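Local atomic coordinates of putative hyaluronoglucosaminidase (Clostridium perfringens, PDB entry 6PWI), a protein that probably acts as a secreted hexosaminidase of glycoside hydrolase family 84, hydrolysing terminal N-acetylhexosamine units of glycans. Residues A[594-599]-A[603-608]; A[401-406]-A[547-552]; A[185-190]-A[395-400]; A[532-537]-A[541-546]; A[477-482]-A[609-614]. All blocks are in the same frame, centred on the assembly; numbering follows the deposited sequence.

Contact 1: residues A[594-599]-A[603-608]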
# COMPACT_ATOMS: atom_id res chain seq x y z
N SER A 594 26.28 14.49 -1.97
CA SER A 594 27.23 14.22 -0.90
C SER A 594 26.64 13.32 0.19
O SER A 594 27.37 12.90 1.09
CB SER A 594 27.77 15.52 -0.33
OG SER A 594 26.71 16.31 0.20
N HIS A 595 25.34 13.02 0.11
CA HIS A 595 24.62 12.36 1.19
C HIS A 595 24.65 10.84 1.02
O HIS A 595 24.86 10.33 -0.07
CB HIS A 595 23.21 12.93 1.31
CG HIS A 595 23.18 14.42 1.25
ND1 HIS A 595 23.47 15.20 2.36
CD2 HIS A 595 22.93 15.27 0.24
CE1 HIS A 595 23.38 16.48 2.03
NE2 HIS A 595 23.05 16.55 0.73
N ARG A 596 24.42 10.12 2.13
CA ARG A 596 24.53 8.67 2.13
C ARG A 596 23.41 8.06 2.96
O ARG A 596 23.04 8.60 4.01
CB ARG A 596 25.89 8.24 2.70
CG ARG A 596 27.08 8.62 1.83
CD ARG A 596 27.07 7.91 0.50
NE ARG A 596 28.20 8.33 -0.32
CZ ARG A 596 28.21 9.38 -1.14
NH1 ARG A 596 27.15 10.16 -1.28
NH2 ARG A 596 29.31 9.65 -1.83
N THR A 597 22.86 6.94 2.49
CA THR A 597 21.83 6.21 3.21
C THR A 597 22.17 4.73 3.26
O THR A 597 22.87 4.22 2.38
CB THR A 597 20.43 6.44 2.60
OG1 THR A 597 20.42 5.97 1.25
CG2 THR A 597 19.97 7.88 2.67
N PRO A 598 21.67 3.97 4.26
CA PRO A 598 22.04 2.57 4.43
C PRO A 598 21.42 1.64 3.38
O PRO A 598 20.25 1.77 3.04
CB PRO A 598 21.51 2.24 5.83
CG PRO A 598 20.32 3.16 6.00
CD PRO A 598 20.71 4.44 5.29
N VAL A 599 22.24 0.72 2.86
CA VAL A 599 21.76 -0.42 2.10
C VAL A 599 22.41 -1.68 2.67
O VAL A 599 23.34 -1.59 3.47
CB VAL A 599 22.01 -0.29 0.58
CG1 VAL A 599 21.08 0.74 -0.06
CG2 VAL A 599 23.47 -0.01 0.24
N GLN A 603 26.50 1.39 1.71
CA GLN A 603 25.92 2.73 1.65
C GLN A 603 25.51 3.08 0.22
O GLN A 603 26.09 2.59 -0.75
CB GLN A 603 26.89 3.76 2.23
CG GLN A 603 26.87 3.82 3.75
CD GLN A 603 27.41 5.12 4.27
OE1 GLN A 603 28.49 5.57 3.86
NE2 GLN A 603 26.67 5.76 5.17
N SER A 604 24.50 3.95 0.11
CA SER A 604 23.99 4.40 -1.18
C SER A 604 23.80 5.92 -1.17
O SER A 604 23.52 6.51 -0.12
CB SER A 604 22.72 3.66 -1.51
OG SER A 604 21.97 4.32 -2.52
N ARG A 605 23.96 6.53 -2.35
CA ARG A 605 23.82 7.97 -2.54
C ARG A 605 22.38 8.30 -2.95
O ARG A 605 21.95 7.97 -4.05
CB ARG A 605 24.86 8.45 -3.56
CG ARG A 605 24.61 9.84 -4.14
CD ARG A 605 25.69 10.25 -5.13
NE ARG A 605 25.73 9.42 -6.33
CZ ARG A 605 24.98 9.60 -7.42
NH1 ARG A 605 24.11 10.59 -7.47
NH2 ARG A 605 25.11 8.78 -8.45
N PRO A 606 21.58 8.96 -2.08
CA PRO A 606 20.20 9.29 -2.43
C PRO A 606 20.24 10.31 -3.56
O PRO A 606 21.06 11.24 -3.53
CB PRO A 606 19.60 9.86 -1.15
CG PRO A 606 20.79 10.29 -0.32
CD PRO A 606 21.93 9.38 -0.72
N GLU A 607 19.37 10.10 -4.56
CA GLU A 607 19.39 10.90 -5.77
C GLU A 607 17.96 11.17 -6.24
O GLU A 607 17.48 10.55 -7.18
CB GLU A 607 20.22 10.20 -6.85
CG GLU A 607 20.57 11.11 -8.01
CD GLU A 607 21.15 10.38 -9.21
OE1 GLU A 607 20.62 9.30 -9.56
OE2 GLU A 607 22.14 10.90 -9.80
N PRO A 608 17.23 12.11 -5.59
CA PRO A 608 15.95 12.58 -6.11
C PRO A 608 16.09 13.55 -7.29
O PRO A 608 17.18 14.06 -7.55
CB PRO A 608 15.34 13.29 -4.90
CG PRO A 608 16.55 13.84 -4.16
CD PRO A 608 17.61 12.76 -4.32
O HOH W 1 23.24 12.57 -2.23
O HOH W 2 20.17 5.99 -1.59
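T597 and S604 form an antiparallel hydrogen-bonded pair: T597 N donates to S604 O at 2.7 Å, and S604 N donates to T597 O at 2.8 Å. The two branches of T597 do different work. Because OG1 sits between the backbone N and the carbonyl carbon (chi1 61°), CG2 is directed to the ring of P606, 3.9 Å from its CG, while OG1 shares a water with S604 OG. A threonine suits this buried place, offering both a methyl and a hydroxyl. V599 adds its CG1, 3.6 Å from S604 CB.

Together these residues build a short beta hairpin, strands 597-599 and 602-604; T597 of the hairpin and P606 just after it rest on W549 of helix 540-572. P598 faces Q603 at a non-hydrogen-bonded position, where a proline, having no N-H, sacrifices no cross-strand bond.

R596 runs across Q603 at about a right angle, its CB 3.6 Å from Q603 NE2. A bend at chi2 brings R596 NH1 back above the carbonyl plane of H595, 2.6 Å from H595 O; R593 O is a second acceptor. The same NH1 lies 3.7 Å from CB of R605. Further out, R605 NH1 makes a salt bridge to E607 OE2 at 3.1 Å. H595 NE2 bonds D555 of helix 540-572, and a water links H595 N to P606 O.

Contact 2: residues A[401-406]-A[547-552]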
# COMPACT_ATOMS: atom_id res chain seq x y z
N LYS A 401 18.89 4.43 -5.10
CA LYS A 401 19.10 5.87 -5.06
C LYS A 401 17.75 6.57 -5.02
O LYS A 401 17.69 7.77 -4.74
CB LYS A 401 19.94 6.32 -6.25
CG LYS A 401 21.39 5.85 -6.25
CD LYS A 401 22.24 6.51 -7.30
CE LYS A 401 22.56 5.60 -8.47
NZ LYS A 401 21.37 5.37 -9.33
N ARG A 402 16.67 5.82 -5.26
CA ARG A 402 15.35 6.42 -5.45
C ARG A 402 14.46 6.19 -4.24
O ARG A 402 14.50 5.14 -3.62
CB ARG A 402 14.69 5.81 -6.69
CG ARG A 402 15.42 6.10 -7.99
CD ARG A 402 15.45 7.57 -8.36
NE ARG A 402 16.05 7.58 -9.68
CZ ARG A 402 17.32 7.85 -9.93
NH1 ARG A 402 18.12 8.21 -8.94
NH2 ARG A 402 17.78 7.77 -11.17
N LEU A 403 13.67 7.21 -3.90
CA LEU A 403 12.40 7.01 -3.23
C LEU A 403 11.33 7.05 -4.31
O LEU A 403 11.40 7.88 -5.21
CB LEU A 403 12.16 8.13 -2.22
CG LEU A 403 13.03 8.12 -0.96
CD1 LEU A 403 12.52 9.15 0.03
CD2 LEU A 403 13.06 6.73 -0.33
N LEU A 404 10.36 6.13 -4.25
CA LEU A 404 9.30 6.10 -5.25
C LEU A 404 7.97 6.41 -4.57
O LEU A 404 7.38 5.54 -3.93
CB LEU A 404 9.30 4.74 -5.96
CG LEU A 404 10.63 4.34 -6.59
CD1 LEU A 404 10.56 2.92 -7.16
CD2 LEU A 404 11.03 5.34 -7.67
N MET A 405 7.51 7.66 -4.71
CA MET A 405 6.32 8.10 -4.01
C MET A 405 5.36 8.80 -4.98
O MET A 405 4.63 9.71 -4.59
CB MET A 405 6.68 9.06 -2.87
CG MET A 405 7.54 8.45 -1.77
SD MET A 405 8.12 9.72 -0.61
CE MET A 405 6.98 9.48 0.75
N GLY A 406 5.37 8.37 -6.25
CA GLY A 406 4.47 8.93 -7.24
C GLY A 406 3.09 8.28 -7.18
O GLY A 406 2.85 7.38 -6.38
N LYS A 547 15.44 11.56 5.29
CA LYS A 547 16.27 12.73 5.53
C LYS A 547 17.28 12.98 4.40
O LYS A 547 17.42 14.11 3.93
CB LYS A 547 17.00 12.61 6.87
CG LYS A 547 17.64 13.90 7.38
CD LYS A 547 18.65 13.69 8.50
CE LYS A 547 19.36 14.95 8.92
NZ LYS A 547 20.20 15.48 7.82
N GLY A 548 18.00 11.92 3.99
CA GLY A 548 19.02 12.02 2.96
C GLY A 548 18.47 12.53 1.63
O GLY A 548 19.15 13.28 0.92
N TRP A 549 17.23 12.14 1.30
CA TRP A 549 16.57 12.57 0.08
C TRP A 549 16.16 14.04 0.18
O TRP A 549 16.26 14.78 -0.79
CB TRP A 549 15.38 11.66 -0.24
CG TRP A 549 15.81 10.37 -0.86
CD1 TRP A 549 15.98 10.12 -2.19
CD2 TRP A 549 16.13 9.14 -0.18
NE1 TRP A 549 16.37 8.82 -2.39
CE2 TRP A 549 16.48 8.20 -1.17
CE3 TRP A 549 16.15 8.75 1.16
CZ2 TRP A 549 16.85 6.89 -0.86
CZ3 TRP A 549 16.52 7.45 1.47
CH2 TRP A 549 16.86 6.54 0.47
N VAL A 550 15.73 14.45 1.38
CA VAL A 550 15.33 15.83 1.58
C VAL A 550 16.58 16.71 1.52
O VAL A 550 16.53 17.82 0.99
CB VAL A 550 14.53 16.00 2.89
CG1 VAL A 550 14.16 17.44 3.16
CG2 VAL A 550 13.29 15.12 2.88
N ASP A 551 17.70 16.18 2.03
CA ASP A 551 18.98 16.88 2.02
C ASP A 551 19.43 17.08 0.58
O ASP A 551 19.89 18.17 0.21
CB ASP A 551 20.03 16.13 2.85
CG ASP A 551 19.81 16.19 4.35
OD1 ASP A 551 19.14 17.14 4.82
OD2 ASP A 551 20.32 15.29 5.06
N SER A 552 19.29 16.04 -0.24
CA SER A 552 19.70 16.11 -1.63
C SER A 552 18.81 17.11 -2.37
O SER A 552 19.31 17.94 -3.13
CB SER A 552 19.68 14.75 -2.26
OG SER A 552 20.22 14.80 -3.57
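L403 lies over one face of the W549 indole. Its CG stands 3.4 Å from the centroid of the five-membered ring and only 11° off the ring normal, so the methine hydrogen can make a CH-pi contact. The two methyls then divide the ring system: CD1 of L403 covers the five-membered ring, 3.6 Å from both CG and CD2 of W549, and CD2 of the leucine reaches the six-membered ring, 3.8 Å from CZ2 of W549. In both residues CG is anti to the carbonyl carbon (chi1 -79° for W549), which sends each side chain out to meet the other. A leucine, branched at CG, suits a broad aromatic face because it can spread over both rings.

The indole edge is also engaged. W549 NE1 donates to K401 O at 2.9 Å with an angle of 155° at the hydrogen, approaching from above the carbonyl plane and not along a lone pair. The side chain of K401 turns away, its NZ bonding N399 OD1.

R402 likewise points away from the indole. Its guanidinium pairs with E607 OE1 through NH1 and donates to D479 O and A481 O, so the neighbouring loops hold it.

The contact thus joins the loop between barrel strands 387-391 and 418-423 to helix 540-572. Its buried indole is served twice: one face is packed by the leucine, and the one polar atom of the ring has a backbone carbonyl to bond.

Contact 3: residues A[185-190]-A[395-400]. With EDO (1,2-ethanediol), chain D.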
# COMPACT_ATOMS: atom_id res chain seq x y z
N GLY A 185 8.76 -8.33 0.23
CA GLY A 185 9.35 -9.31 -0.66
C GLY A 185 10.43 -8.74 -1.59
O GLY A 185 10.61 -9.25 -2.70
N TYR A 186 11.15 -7.72 -1.12
CA TYR A 186 12.21 -7.09 -1.90
C TYR A 186 13.57 -7.59 -1.41
O TYR A 186 13.64 -8.25 -0.38
CB TYR A 186 12.13 -5.58 -1.70
CG TYR A 186 12.19 -5.16 -0.25
CD1 TYR A 186 13.40 -5.06 0.43
CD2 TYR A 186 11.02 -4.90 0.46
CE1 TYR A 186 13.45 -4.69 1.76
CE2 TYR A 186 11.06 -4.52 1.79
CZ TYR A 186 12.28 -4.42 2.44
OH TYR A 186 12.31 -4.06 3.76
N TYR A 187 14.64 -7.27 -2.15
CA TYR A 187 16.01 -7.46 -1.71
C TYR A 187 16.49 -6.18 -1.04
O TYR A 187 16.50 -5.11 -1.66
CB TYR A 187 16.93 -7.78 -2.89
CG TYR A 187 16.57 -9.05 -3.64
CD1 TYR A 187 17.16 -10.26 -3.31
CD2 TYR A 187 15.63 -9.04 -4.67
CE1 TYR A 187 16.83 -11.43 -3.99
CE2 TYR A 187 15.28 -10.19 -5.35
CZ TYR A 187 15.89 -11.40 -5.01
OH TYR A 187 15.56 -12.54 -5.68
N GLY A 188 16.88 -6.27 0.23
CA GLY A 188 17.25 -5.08 0.96
C GLY A 188 17.21 -5.31 2.47
O GLY A 188 17.15 -6.45 2.93
N ILE A 189 17.26 -4.20 3.21
CA ILE A 189 17.21 -4.22 4.66
C ILE A 189 15.76 -4.47 5.07
O ILE A 189 14.85 -3.78 4.62
CB ILE A 189 17.76 -2.90 5.24
CG1 ILE A 189 19.21 -2.66 4.82
CG2 ILE A 189 17.57 -2.85 6.75
CD1 ILE A 189 19.77 -1.32 5.22
N PRO A 190 15.50 -5.49 5.93
CA PRO A 190 14.13 -5.80 6.34
C PRO A 190 13.54 -4.65 7.15
O PRO A 190 14.27 -3.88 7.77
CB PRO A 190 14.29 -7.08 7.18
CG PRO A 190 15.72 -7.05 7.66
CD PRO A 190 16.51 -6.36 6.56
N VAL A 395 8.85 -0.98 -4.94
CA VAL A 395 10.12 -1.60 -4.59
C VAL A 395 11.26 -0.87 -5.30
O VAL A 395 11.22 -0.67 -6.51
CB VAL A 395 10.13 -3.12 -4.88
CG1 VAL A 395 9.59 -3.46 -6.26
CG2 VAL A 395 11.50 -3.74 -4.68
N ASN A 396 12.30 -0.50 -4.53
CA ASN A 396 13.38 0.30 -5.06
C ASN A 396 14.71 -0.46 -5.02
O ASN A 396 15.77 0.15 -5.08
CB ASN A 396 13.47 1.67 -4.37
CG ASN A 396 13.78 1.59 -2.89
OD1 ASN A 396 13.79 0.51 -2.30
ND2 ASN A 396 14.04 2.73 -2.27
N ASP A 397 14.65 -1.80 -4.93
CA ASP A 397 15.87 -2.58 -5.00
C ASP A 397 16.43 -2.50 -6.42
O ASP A 397 17.61 -2.78 -6.66
CB ASP A 397 15.67 -4.00 -4.46
CG ASP A 397 14.69 -4.83 -5.27
OD1 ASP A 397 14.33 -4.39 -6.39
OD2 ASP A 397 14.28 -5.92 -4.77
N ILE A 398 15.56 -2.08 -7.34
CA ILE A 398 15.91 -1.87 -8.74
C ILE A 398 16.75 -0.60 -8.88
O ILE A 398 17.40 -0.42 -9.91
CB ILE A 398 14.64 -1.83 -9.62
CG1 ILE A 398 13.74 -0.64 -9.29
CG2 ILE A 398 13.88 -3.15 -9.55
CD1 ILE A 398 12.70 -0.36 -10.33
N ASN A 399 16.73 0.27 -7.86
CA ASN A 399 17.48 1.51 -7.86
C ASN A 399 17.40 2.16 -6.48
O ASN A 399 16.50 2.96 -6.20
CB ASN A 399 17.00 2.50 -8.93
CG ASN A 399 17.95 3.67 -9.11
OD1 ASN A 399 18.87 3.87 -8.31
ND2 ASN A 399 17.76 4.44 -10.18
N ASN A 400 18.40 1.86 -5.64
CA ASN A 400 18.34 2.22 -4.23
C ASN A 400 18.51 3.73 -4.03
O ASN A 400 18.30 4.22 -2.93
CB ASN A 400 19.30 1.40 -3.39
CG ASN A 400 18.70 0.05 -3.05
OD1 ASN A 400 19.09 -0.96 -3.63
ND2 ASN A 400 17.72 0.04 -2.15
C1 EDO D . 11.78 -6.76 -7.33
O1 EDO D . 12.20 -7.14 -6.03
C2 EDO D . 12.70 -7.21 -8.40
O2 EDO D . 13.97 -6.58 -8.36
O HOH W 3 15.52 -1.97 -1.09
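Y187 and D397 make the polar link between the two loops: Y187 N donates to D397 OD2 at 3.0 Å in an almost straight bond, 174° at the hydrogen, using the anti lone pair of the carboxylate. The same oxygen lies at the edge of the Y187 ring, 3.4 Å from CD2. Beside it, the tightly packed part is buried and apolar, with CB of Y186 3.6 Å from CG2 of V395. The Y186 ring continues away from V395, and its OH donates to I189 O at 2.7 Å, tying the loop to itself. G188 has an extended backbone with positive phi, where a side chain would jam against the carbonyl of Y187.

Y187, by contrast, is exposed, and D397 partly so: its carboxylate accepts from a 1,2-ethanediol, probably from the crystallisation liquor, O1 donating to OD2 at 2.7 Å and O2 to OD1 at 3.0 Å. K216 makes a cation-pi contact with the Y187 ring, which lies about 7 Å, side chain to side chain, from D299, the predicted proton donor.

Residues 185-190 follow strand 179-184 and lead to helix 193-204, while 395-400 follow strand 387-391, so both loops lie at the C-terminal ends of strands of the (beta/alpha)8 barrel.

Contact 4: residues A[532-537]-A[541-546]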
# COMPACT_ATOMS: atom_id res chain seq x y z
N ASN A 532 11.07 23.13 6.26
CA ASN A 532 10.01 23.21 7.25
C ASN A 532 9.57 21.82 7.69
O ASN A 532 8.87 21.69 8.70
CB ASN A 532 8.79 23.99 6.74
CG ASN A 532 9.11 25.44 6.47
OD1 ASN A 532 9.90 26.04 7.19
ND2 ASN A 532 8.50 26.01 5.44
N PHE A 533 9.96 20.79 6.93
CA PHE A 533 9.38 19.47 7.11
C PHE A 533 9.69 18.92 8.51
O PHE A 533 8.76 18.52 9.22
CB PHE A 533 9.81 18.51 6.00
CG PHE A 533 9.42 17.08 6.24
CD1 PHE A 533 8.10 16.67 6.08
CD2 PHE A 533 10.36 16.14 6.62
CE1 PHE A 533 7.74 15.34 6.29
CE2 PHE A 533 9.99 14.82 6.84
CZ PHE A 533 8.69 14.42 6.68
N ALA A 534 10.98 18.91 8.88
CA ALA A 534 11.42 18.32 10.14
C ALA A 534 10.78 19.03 11.33
O ALA A 534 10.54 18.41 12.37
CB ALA A 534 12.93 18.33 10.23
N THR A 535 10.51 20.33 11.16
CA THR A 535 9.88 21.13 12.19
C THR A 535 8.43 20.70 12.36
O THR A 535 7.95 20.61 13.49
CB THR A 535 10.08 22.63 11.93
OG1 THR A 535 11.36 22.95 12.48
CG2 THR A 535 9.05 23.52 12.58
N LYS A 536 7.74 20.43 11.25
CA LYS A 536 6.29 20.28 11.28
C LYS A 536 5.88 18.84 11.59
O LYS A 536 4.92 18.63 12.32
CB LYS A 536 5.66 20.81 9.99
CG LYS A 536 5.58 22.33 9.90
CD LYS A 536 5.39 22.84 8.49
CE LYS A 536 3.94 23.15 8.16
NZ LYS A 536 3.86 23.94 6.91
N SER A 537 6.61 17.87 11.03
CA SER A 537 6.25 16.47 11.18
C SER A 537 6.64 15.96 12.57
O SER A 537 7.71 16.30 13.07
CB SER A 537 6.89 15.64 10.09
OG SER A 537 6.68 14.26 10.30
N LEU A 541 10.02 8.34 12.64
CA LEU A 541 10.37 7.21 11.80
C LEU A 541 10.45 7.65 10.34
O LEU A 541 11.36 7.24 9.63
CB LEU A 541 9.36 6.07 12.00
CG LEU A 541 9.53 5.27 13.29
CD1 LEU A 541 8.35 4.32 13.48
CD2 LEU A 541 10.85 4.51 13.30
N LEU A 542 9.50 8.48 9.90
CA LEU A 542 9.50 8.99 8.54
C LEU A 542 10.65 9.98 8.35
O LEU A 542 11.38 9.90 7.37
CB LEU A 542 8.13 9.62 8.26
CG LEU A 542 7.98 10.38 6.94
CD1 LEU A 542 8.20 9.47 5.74
CD2 LEU A 542 6.61 11.05 6.86
N LYS A 543 10.84 10.87 9.33
CA LYS A 543 11.86 11.91 9.25
C LYS A 543 13.25 11.32 9.00
O LYS A 543 13.96 11.81 8.13
CB LYS A 543 11.84 12.80 10.50
CG LYS A 543 10.65 13.74 10.59
CD LYS A 543 10.83 14.82 11.62
CE LYS A 543 10.21 14.50 12.96
NZ LYS A 543 10.37 15.62 13.91
N SER A 544 13.63 10.29 9.77
CA SER A 544 14.98 9.76 9.69
C SER A 544 15.16 8.91 8.44
O SER A 544 16.25 8.86 7.87
CB SER A 544 15.35 9.01 10.94
OG SER A 544 14.70 7.75 10.98
N GLU A 545 14.07 8.29 7.98
CA GLU A 545 14.06 7.45 6.80
C GLU A 545 14.38 8.27 5.55
O GLU A 545 15.19 7.85 4.72
CB GLU A 545 12.66 6.88 6.64
CG GLU A 545 12.64 5.42 6.26
CD GLU A 545 11.21 4.89 6.23
OE1 GLU A 545 10.81 4.20 7.21
OE2 GLU A 545 10.50 5.19 5.24
N ILE A 546 13.74 9.44 5.40
CA ILE A 546 13.78 10.16 4.13
C ILE A 546 14.78 11.32 4.14
O ILE A 546 14.99 11.95 3.11
CB ILE A 546 12.37 10.62 3.70
CG1 ILE A 546 11.82 11.74 4.59
CG2 ILE A 546 11.41 9.44 3.60
CD1 ILE A 546 10.61 12.42 4.02
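F533 presents its ring edge to L542, whose CD2 lies near the ring plane and 4.0 Å from CZ of the phenylalanine. I546 adds CD1, 3.8 Å from F533 CE2, its chain crossing the aromatic side chain at about a right angle. Over one face of the ring sits CB of S537, offset toward the rim, and F473 of helix 467-475 meets F533 edge-to-face. With CG anti to the backbone N (chi1 171°), F533 is carried between the two helices, where a flat hydrophobic group fills the seam that L542 and I546 line from the other side.

Helices 513-536 and 540-572 form a helical hairpin: the short segments of their axes approach to 10.4 Å at 156°, close to antiparallel. The turn is bridged by K543. Its chain bends at chi3 and returns over the end of the first helix, where NZ donates to S537 O at 2.9 Å and to A534 O at 3.2 Å. The A534 bond lies in the carbonyl plane, whereas the S537 donor is tilted from its own. E540 supplies a salt bridge to the same NZ. S537 OG, meanwhile, bonds E463.

A long, flexible lysine suits this place because A534 O lies in the last helical turn and S537 O just beyond the helix end. Its positive charge would probably be favoured there by the helix dipole. Polar bonds thus secure the turn, while F533, L542 and I546 close the seam with hydrocarbon.

Contact 5: residues A[477-482]-A[609-614]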
# COMPACT_ATOMS: atom_id res chain seq x y z
N MET A 477 10.08 12.79 -6.46
CA MET A 477 10.74 11.54 -6.13
C MET A 477 9.84 10.38 -6.56
O MET A 477 9.05 9.89 -5.75
CB MET A 477 11.02 11.47 -4.63
CG MET A 477 11.88 12.61 -4.12
SD MET A 477 12.19 12.47 -2.35
CE MET A 477 12.81 14.11 -1.95
N SER A 478 9.96 9.94 -7.82
CA SER A 478 9.02 8.95 -8.31
C SER A 478 9.55 8.17 -9.51
O SER A 478 8.98 7.13 -9.82
CB SER A 478 7.65 9.54 -8.58
OG SER A 478 7.72 10.70 -9.41
N ASP A 479 10.62 8.65 -10.17
CA ASP A 479 11.10 7.98 -11.37
C ASP A 479 12.25 7.03 -11.04
O ASP A 479 13.34 7.48 -10.71
CB ASP A 479 11.49 8.97 -12.48
CG ASP A 479 11.82 8.29 -13.81
OD1 ASP A 479 11.64 7.06 -13.91
OD2 ASP A 479 12.27 9.01 -14.75
N PRO A 480 12.05 5.70 -11.17
CA PRO A 480 13.11 4.73 -10.87
C PRO A 480 14.19 4.58 -11.94
O PRO A 480 15.23 3.98 -11.67
CB PRO A 480 12.34 3.41 -10.72
CG PRO A 480 11.16 3.58 -11.63
CD PRO A 480 10.79 5.05 -11.54
N ALA A 481 13.95 5.13 -13.15
CA ALA A 481 14.93 5.07 -14.23
C ALA A 481 16.17 5.91 -13.89
O ALA A 481 16.06 6.93 -13.22
CB ALA A 481 14.29 5.54 -15.51
N PRO A 482 17.39 5.51 -14.32
CA PRO A 482 17.61 4.26 -15.05
C PRO A 482 17.65 3.00 -14.18
O PRO A 482 18.06 3.06 -13.02
CB PRO A 482 18.99 4.49 -15.70
CG PRO A 482 19.70 5.42 -14.74
CD PRO A 482 18.62 6.31 -14.17
N GLY A 609 14.97 13.77 -7.99
CA GLY A 609 14.83 14.83 -8.98
C GLY A 609 15.58 14.56 -10.28
O GLY A 609 16.00 15.50 -10.95
N THR A 610 15.70 13.28 -10.65
CA THR A 610 16.51 12.89 -11.79
C THR A 610 15.78 13.07 -13.12
O THR A 610 16.42 13.16 -14.16
CB THR A 610 16.99 11.43 -11.68
OG1 THR A 610 15.87 10.61 -11.33
CG2 THR A 610 18.10 11.23 -10.68
N ARG A 611 14.44 13.07 -13.11
CA ARG A 611 13.75 13.10 -14.39
C ARG A 611 13.86 14.49 -15.03
O ARG A 611 14.13 14.60 -16.22
CB ARG A 611 12.32 12.54 -14.30
CG ARG A 611 11.69 12.18 -15.63
CD ARG A 611 10.23 11.74 -15.50
NE ARG A 611 9.57 11.37 -16.75
CZ ARG A 611 9.63 10.17 -17.33
NH1 ARG A 611 10.33 9.19 -16.78
NH2 ARG A 611 8.99 9.95 -18.47
N HIS A 612 13.69 15.54 -14.22
CA HIS A 612 13.66 16.89 -14.78
C HIS A 612 14.53 17.86 -14.00
O HIS A 612 15.11 18.76 -14.61
CB HIS A 612 12.22 17.39 -14.98
CG HIS A 612 11.46 16.59 -15.98
ND1 HIS A 612 11.81 16.55 -17.31
CD2 HIS A 612 10.39 15.78 -15.84
CE1 HIS A 612 10.98 15.75 -17.96
NE2 HIS A 612 10.09 15.27 -17.08
N LEU A 613 14.64 17.69 -12.67
CA LEU A 613 15.30 18.69 -11.84
C LEU A 613 16.79 18.75 -12.17
O LEU A 613 17.34 19.83 -12.39
CB LEU A 613 15.08 18.42 -10.35
CG LEU A 613 13.64 18.48 -9.83
CD1 LEU A 613 13.62 18.70 -8.32
CD2 LEU A 613 12.81 19.54 -10.52
N ILE A 614 17.45 17.58 -12.19
CA ILE A 614 18.88 17.52 -12.44
C ILE A 614 19.17 17.92 -13.89
O ILE A 614 20.07 18.74 -14.14
CB ILE A 614 19.47 16.17 -12.01
CG1 ILE A 614 19.48 16.04 -10.48
CG2 ILE A 614 20.87 15.96 -12.58
CD1 ILE A 614 19.72 14.64 -9.98
O HOH W 4 14.89 9.38 -13.82
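D479 and R611 reach each other because both hold CG anti to the backbone N (chi1 -173° and -163°) and the arginine chain stays extended from CG to NE. The aspartate belongs to an Asx turn, in which its OD1 accepts from A481 N at 3.1 Å. That leaves OD2 to make the salt bridge: R611 NH1 donates to it at 2.8 Å, with the carboxylate oxygen near the guanidinium plane. The donor stands above the carboxylate plane and the two planes are 57° apart, so the pair meets by one bond and not a flat two-pronged one. The aliphatic part of the arginine passes beside the same oxygen.

Second partners fix both groups. D479 OD1 also accepts from L489 N, and R611 NH1 donates to S488 OG. An aspartate is apt here, short enough to turn back on its own loop while still facing the arginine.

The contact ties the loop after helix 467-475 to the residues that lead into helix 613-623, with H612 at the N-cap position. G609, ahead of the helix, has a positive phi that favours glycine. Between the loops one water donates to A481 O at 2.8 Å and also bonds T610 OG1 at 2.9 Å.

All five contacts surround or border the junction between the (beta/alpha)8 barrel and the helical region beyond it. Contacts 2 and 4 are buried and share helix 540-572; L403 and I546 touch between them, and each joins apolar packing to hydrogen bonds with backbone carbonyls. Contacts 1, 3 and 5 are only partly buried and rely more on polar groups, waters and, in contact 3, a bound diol. The loop 395-406 serves both contact 2 and contact 3, and N396 reaches R402 O across them. R402 ties contact 2 to contacts 1 and 5. Only contact 3 lies near the predicted active site, whereas contact 4 touches none but contact 2.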